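Prolyl oligopeptidase (Novosphingobium capsulatum, PDB 1YR2) probably hydrolyses oligopeptides after proline, and far less readily after alanine, as a serine endopeptidase of the prolyl oligopeptidase (S9A) family. Local coordinates at residues D321-V326 against W331-D336; K342-D347 against P353-V358. All coordinates share one frame; numbering follows the deposited sequence.

Contact 1: D321-V326 against W331-D336; sequences DFVDGV and WFVSGD
The first beta hairpin of a four-stranded propeller blade is formed here, where D321 and V333 face each other as an antiparallel hydrogen-bonded pair. D321 N reaches V333 O at 2.9 Å in a nearly straight bond, and V333 N returns to D321 O. F322 and F332 make the following non-hydrogen-bonded pair. Beyond it the ladder is interrupted: V323 N bonds to W331 O, yet W331 N bonds to O of D324, at 2.9 Å, so that V323 and D324 both lie opposite W331. This is a beta bulge, V323 taking the helix-like psi (-71°) of a classic bulge's first position. The two phenylalanines share one face of the sheet. With its CG beside the backbone N (chi1 -67°), F332 lays its ring against the opposing strand, CD2 lying 3.5 Å from F322 CA and CE2 3.8 Å from F322 CB. F322 CD1 sits over the rim of one F332 face, the ring planes inclined at 50°. Trimming F332 to an alanine would probably bare F322 CA and CB on this side and leave the F322 ring freer to turn. The other face carries V333 and W331, and V323 joins them, its CG2 meeting V333 CG2 at 3.9 Å; V369 and I371 of the next blade's innermost strand pack there. The indole presents its edge to the hairpin partner: CZ3 is 3.7 Å from V326 N, and CE3 3.6 Å from D324 O, which lies near the ring plane. NE1 is anchored to L393 O, which together with these edge contacts should fix the ring's rotation. D324, for its part, bonds S277 of the preceding blade. Such a bulged inner hairpin, packed against the next blade through V323, W331 and V333, belongs to the seven-bladed beta-propeller of prolyl oligopeptidases.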
loop_
_atom_site.group_PDB
_atom_site.type_symbol
_atom_site.label_atom_id
_atom_site.label_comp_id
_atom_site.label_asym_id
_atom_site.label_seq_id
_atom_site.Cartn_x
_atom_site.Cartn_y
_atom_site.Cartn_z
ATOM N N ASP A 321 14.922 -15.012 3.884
ATOM C CA ASP A 321 14.196 -14.983 2.608
ATOM C C ASP A 321 15.230 -15.234 1.481
ATOM O O ASP A 321 16.192 -14.462 1.347
ATOM C CB ASP A 321 13.605 -13.606 2.341
ATOM C CG ASP A 321 12.400 -13.281 3.225
ATOM O OD1 ASP A 321 11.726 -14.190 3.756
ATOM O OD2 ASP A 321 12.081 -12.108 3.394
ATOM N N PHE A 322 15.014 -16.275 0.699
ATOM C CA PHE A 322 15.967 -16.659 -0.358
ATOM C C PHE A 322 15.878 -15.672 -1.507
ATOM O O PHE A 322 14.821 -15.389 -1.975
ATOM C CB PHE A 322 15.604 -18.056 -0.845
ATOM C CG PHE A 322 16.430 -18.557 -2.008
ATOM C CD1 PHE A 322 17.791 -18.559 -1.963
ATOM C CD2 PHE A 322 15.784 -19.052 -3.135
ATOM C CE1 PHE A 322 18.516 -19.014 -3.039
ATOM C CE2 PHE A 322 16.508 -19.539 -4.189
ATOM C CZ PHE A 322 17.874 -19.530 -4.118
ATOM N N VAL A 323 17.023 -15.161 -1.937
ATOM C CA VAL A 323 17.077 -14.228 -3.067
ATOM C C VAL A 323 17.328 -15.016 -4.347
ATOM O O VAL A 323 16.420 -15.142 -5.171
ATOM C CB VAL A 323 18.133 -13.142 -2.820
ATOM C CG1 VAL A 323 18.225 -12.172 -3.974
ATOM C CG2 VAL A 323 17.821 -12.357 -1.585
ATOM N N ASP A 324 18.540 -15.546 -4.502
ATOM C CA ASP A 324 18.907 -16.404 -5.610
ATOM C C ASP A 324 20.256 -17.036 -5.279
ATOM O O ASP A 324 20.863 -16.734 -4.240
ATOM C CB ASP A 324 18.981 -15.569 -6.904
ATOM C CG ASP A 324 18.829 -16.394 -8.194
ATOM O OD1 ASP A 324 18.722 -17.663 -8.203
ATOM O OD2 ASP A 324 18.785 -15.797 -9.282
ATOM N N GLY A 325 20.705 -17.928 -6.155
ATOM C CA GLY A 325 22.014 -18.541 -6.066
ATOM C C GLY A 325 22.775 -18.363 -7.365
ATOM O O GLY A 325 22.178 -18.211 -8.411
ATOM N N VAL A 326 24.093 -18.304 -7.267
ATOM C CA VAL A 326 24.970 -18.360 -8.432
ATOM C C VAL A 326 26.022 -19.362 -8.049
ATOM O O VAL A 326 26.723 -19.183 -7.046
ATOM C CB VAL A 326 25.671 -17.020 -8.736
ATOM C CG1 VAL A 326 26.636 -17.157 -9.935
ATOM C CG2 VAL A 326 24.699 -15.950 -8.968
ATOM N N TRP A 331 22.181 -16.289 -1.702
ATOM C CA TRP A 331 22.006 -15.057 -0.945
ATOM C C TRP A 331 20.613 -15.051 -0.325
ATOM O O TRP A 331 19.669 -15.453 -0.959
ATOM C CB TRP A 331 22.102 -13.849 -1.880
ATOM C CG TRP A 331 23.531 -13.566 -2.230
ATOM C CD1 TRP A 331 24.341 -12.647 -1.649
ATOM C CD2 TRP A 331 24.326 -14.227 -3.212
ATOM N NE1 TRP A 331 25.585 -12.665 -2.228
ATOM C CE2 TRP A 331 25.607 -13.613 -3.203
ATOM C CE3 TRP A 331 24.072 -15.212 -4.161
ATOM C CZ2 TRP A 331 26.654 -14.013 -4.041
ATOM C CZ3 TRP A 331 25.127 -15.603 -5.017
ATOM C CH2 TRP A 331 26.395 -15.003 -4.933
ATOM N N PHE A 332 20.519 -14.540 0.896
ATOM C CA PHE A 332 19.295 -14.435 1.654
ATOM C C PHE A 332 19.167 -13.039 2.275
ATOM O O PHE A 332 20.153 -12.385 2.615
ATOM C CB PHE A 332 19.287 -15.459 2.850
ATOM C CG PHE A 332 19.246 -16.891 2.422
ATOM C CD1 PHE A 332 20.430 -17.537 2.113
ATOM C CD2 PHE A 332 18.047 -17.608 2.352
ATOM C CE1 PHE A 332 20.444 -18.848 1.729
ATOM C CE2 PHE A 332 18.058 -18.957 1.964
ATOM C CZ PHE A 332 19.250 -19.569 1.638
ATOM N N VAL A 333 17.944 -12.581 2.454
ATOM C CA VAL A 333 17.677 -11.417 3.307
ATOM C C VAL A 333 17.412 -12.017 4.683
ATOM O O VAL A 333 16.447 -12.753 4.849
ATOM C CB VAL A 333 16.431 -10.633 2.863
ATOM C CG1 VAL A 333 16.145 -9.469 3.799
ATOM C CG2 VAL A 333 16.620 -10.149 1.404
ATOM N N SER A 334 18.244 -11.656 5.659
ATOM C CA SER A 334 18.171 -12.217 6.986
ATOM C C SER A 334 17.783 -11.191 8.035
ATOM O O SER A 334 18.296 -10.077 8.052
ATOM C CB SER A 334 19.487 -12.892 7.358
ATOM O OG SER A 334 19.415 -13.448 8.653
ATOM N N GLY A 335 16.925 -11.639 8.958
ATOM C CA GLY A 335 16.528 -10.906 10.153
ATOM C C GLY A 335 17.288 -11.327 11.416
ATOM O O GLY A 335 17.022 -10.817 12.525
ATOM N N ASP A 336 18.261 -12.231 11.273
ATOM C CA ASP A 336 18.943 -12.837 12.433
ATOM C C ASP A 336 19.851 -11.820 13.100
ATOM O O ASP A 336 20.859 -11.401 12.514
ATOM C CB ASP A 336 19.704 -14.071 11.973
ATOM C CG ASP A 336 20.435 -14.778 13.107
ATOM O OD1 ASP A 336 19.831 -15.003 14.170
ATOM O OD2 ASP A 336 21.628 -15.104 13.008
#

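Contact 2: K342-D347 against P353-V358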
loop_
_atom_site.group_PDB
_atom_site.type_symbol
_atom_site.label_atom_id
_atom_site.label_comp_id
_atom_site.label_asym_id
_atom_site.label_seq_id
_atom_site.Cartn_x
_atom_site.Cartn_y
_atom_site.Cartn_z
ATOM N N LYS A 342 19.470 -7.709 6.917
ATOM C CA LYS A 342 20.805 -7.705 6.344
ATOM C C LYS A 342 20.867 -8.744 5.214
ATOM O O LYS A 342 19.973 -9.549 5.029
ATOM C CB LYS A 342 21.841 -8.002 7.451
ATOM C CG LYS A 342 21.757 -9.368 8.031
ATOM C CD LYS A 342 22.613 -9.544 9.292
ATOM C CE LYS A 342 22.578 -10.992 9.779
ATOM N NZ LYS A 342 23.273 -11.171 11.057
ATOM N N ILE A 343 21.898 -8.688 4.409
ATOM C CA ILE A 343 22.104 -9.655 3.344
ATOM C C ILE A 343 23.242 -10.606 3.693
ATOM O O ILE A 343 24.367 -10.173 3.917
ATOM C CB ILE A 343 22.415 -8.916 2.044
ATOM C CG1 ILE A 343 21.234 -7.971 1.715
ATOM C CG2 ILE A 343 22.547 -9.939 0.898
ATOM C CD1 ILE A 343 21.466 -7.131 0.527
ATOM N N VAL A 344 22.919 -11.882 3.694
ATOM C CA VAL A 344 23.848 -12.959 4.010
ATOM C C VAL A 344 24.088 -13.847 2.779
ATOM O O VAL A 344 23.151 -14.313 2.113
ATOM C CB VAL A 344 23.346 -13.813 5.188
ATOM C CG1 VAL A 344 24.297 -14.951 5.483
ATOM C CG2 VAL A 344 23.215 -12.976 6.434
ATOM N N ARG A 345 25.360 -14.081 2.523
ATOM C CA ARG A 345 25.805 -15.024 1.484
ATOM C C ARG A 345 26.189 -16.326 2.116
ATOM O O ARG A 345 26.994 -16.355 3.033
ATOM C CB ARG A 345 26.968 -14.464 0.741
ATOM C CG ARG A 345 27.423 -15.318 -0.445
ATOM C CD ARG A 345 28.633 -14.785 -1.173
ATOM N NE ARG A 345 29.785 -14.847 -0.272
ATOM C CZ ARG A 345 30.900 -14.168 -0.376
ATOM N NH1 ARG A 345 31.163 -13.366 -1.395
ATOM N NH2 ARG A 345 31.795 -14.339 0.570
ATOM N N VAL A 346 25.580 -17.411 1.686
ATOM C CA VAL A 346 25.977 -18.732 2.183
ATOM C C VAL A 346 26.729 -19.475 1.083
ATOM O O VAL A 346 26.219 -19.645 -0.020
ATOM C CB VAL A 346 24.747 -19.501 2.551
ATOM C CG1 VAL A 346 25.097 -20.872 3.100
ATOM C CG2 VAL A 346 23.995 -18.716 3.552
ATOM N N ASP A 347 27.956 -19.875 1.365
ATOM C CA ASP A 347 28.795 -20.647 0.433
ATOM C C ASP A 347 28.730 -22.116 0.801
ATOM O O ASP A 347 29.003 -22.498 1.946
ATOM C CB ASP A 347 30.221 -20.142 0.525
ATOM C CG ASP A 347 31.109 -20.682 -0.580
ATOM O OD1 ASP A 347 31.258 -21.909 -0.672
ATOM O OD2 ASP A 347 31.703 -19.949 -1.395
ATOM N N PRO A 353 28.623 -25.406 5.386
ATOM C CA PRO A 353 28.185 -24.082 4.912
ATOM C C PRO A 353 28.953 -22.950 5.618
ATOM O O PRO A 353 29.226 -23.054 6.826
ATOM C CB PRO A 353 26.702 -24.057 5.289
ATOM C CG PRO A 353 26.270 -25.497 5.290
ATOM C CD PRO A 353 27.467 -26.186 5.871
ATOM N N ARG A 354 29.343 -21.925 4.857
ATOM C CA ARG A 354 29.986 -20.730 5.391
ATOM C C ARG A 354 29.055 -19.546 5.221
ATOM O O ARG A 354 28.582 -19.315 4.095
ATOM C CB ARG A 354 31.280 -20.437 4.613
ATOM C CG ARG A 354 32.131 -19.307 5.246
ATOM C CD ARG A 354 33.489 -19.064 4.571
ATOM N NE ARG A 354 34.370 -18.221 5.426
ATOM C CZ ARG A 354 35.558 -17.677 5.053
ATOM N NH1 ARG A 354 36.039 -17.853 3.821
ATOM N NH2 ARG A 354 36.269 -16.952 5.921
ATOM N N PHE A 355 28.797 -18.799 6.307
ATOM C CA PHE A 355 27.874 -17.649 6.284
ATOM C C PHE A 355 28.714 -16.394 6.307
ATOM O O PHE A 355 29.653 -16.300 7.103
ATOM C CB PHE A 355 26.931 -17.652 7.505
ATOM C CG PHE A 355 25.945 -18.796 7.497
ATOM C CD1 PHE A 355 26.334 -20.043 7.917
ATOM C CD2 PHE A 355 24.664 -18.637 7.002
ATOM C CE1 PHE A 355 25.434 -21.100 7.876
ATOM C CE2 PHE A 355 23.751 -19.692 6.994
ATOM C CZ PHE A 355 24.147 -20.914 7.412
ATOM N N ASP A 356 28.426 -15.460 5.408
ATOM C CA ASP A 356 29.121 -14.165 5.379
ATOM C C ASP A 356 28.053 -13.072 5.232
ATOM O O ASP A 356 27.271 -13.120 4.312
ATOM C CB ASP A 356 30.124 -14.065 4.211
ATOM C CG ASP A 356 31.325 -14.993 4.360
ATOM O OD1 ASP A 356 32.071 -14.866 5.352
ATOM O OD2 ASP A 356 31.623 -15.871 3.510
ATOM N N THR A 357 28.027 -12.097 6.136
ATOM C CA THR A 357 27.122 -10.972 5.988
ATOM C C THR A 357 27.758 -10.030 4.996
ATOM O O THR A 357 28.752 -9.479 5.283
ATOM C CB THR A 357 26.933 -10.299 7.331
ATOM O OG1 THR A 357 26.242 -11.222 8.183
ATOM C CG2 THR A 357 26.047 -9.057 7.218
ATOM N N VAL A 358 27.234 -9.934 3.780
ATOM C CA VAL A 358 27.901 -9.125 2.761
ATOM C C VAL A 358 27.397 -7.688 2.747
ATOM O O VAL A 358 28.101 -6.763 2.310
ATOM C CB VAL A 358 27.807 -9.770 1.360
ATOM C CG1 VAL A 358 28.717 -11.016 1.266
ATOM C CG2 VAL A 358 26.349 -10.134 0.990
HETATM O O HOH W 1 25.833 -10.656 10.668
HETATM O O HOH W 2 29.577 -16.862 1.962
#
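Water 2 is gripped by R345 and D356 together: R345 NE donates to it at 3.0 Å, while D356 OD2 and R345 O each lie 2.8 Å from the water oxygen as acceptors. With further acceptors nearby, its two hydrogens need not stay on these two oxygens. A salt bridge runs alongside, in which R345 NH2 meets D356 OD2 at 3.3 Å, a weak hydrogen bond. OD2 and the water both lie at the guanidinium edge, in its plane, whereas the carboxylate stands almost perpendicular to it (89°). A bend at chi3 (66°) in the otherwise extended arginine chain turns the head group so that one face receives V358 CG1 over its centre. Underneath, R345 N binds D356 O at 2.8 Å and D356 N binds R345 O, and D347 and R354 repeat this two-way pairing two residues further on, past the non-hydrogen-bonded pair V346 and F355. These strands, 342-347 and 354-357, are the outer antiparallel hairpin of the propeller blade, with 354-357 at its margin. At V358 the chain turns a corner, still held by a more bent bond from V358 N to I343 O, while I343 CG2 touches V358 CG2. The face bearing V344, V346 and F355 is largely apolar. V346 CG2 lies 3.5 Å from F355 CD2, V346 CG1 sits over the rim of one ring face, and V344 CG1 comes up to the ring edge; L312 also touches this phenylalanine. Near the corner, K342 crosses T357 at about a right angle, its CD 4.0 Å from T357 CG2. Water 1 bridges the two side chains, accepting from K342 NZ at 2.6 Å and hydrogen-bonding T357 OG1; NZ is also held by D336 O.

Contact 1 and contact 2 are consecutive hairpins of one propeller blade, their centres about 8 Å apart. Strands 329-334 and 342-347 lie next to each other in the sheet and fuse the two: S334 N probably bonds K342 O (2.8 Å), and F332 O packs 3.8 Å from I343 CG2. Side chains cross the same seam, with W331 CZ2 packing 3.6 Å from R345 CD, so the indole of contact 1 lies beside the arginine of the salt bridge in contact 2. The centre of contact 1 lies about 24 Å from that of the chain, that of contact 2 about 31 Å. Both belong to the propeller, whereas the probable nucleophile elbow lies in the hydrolase domain.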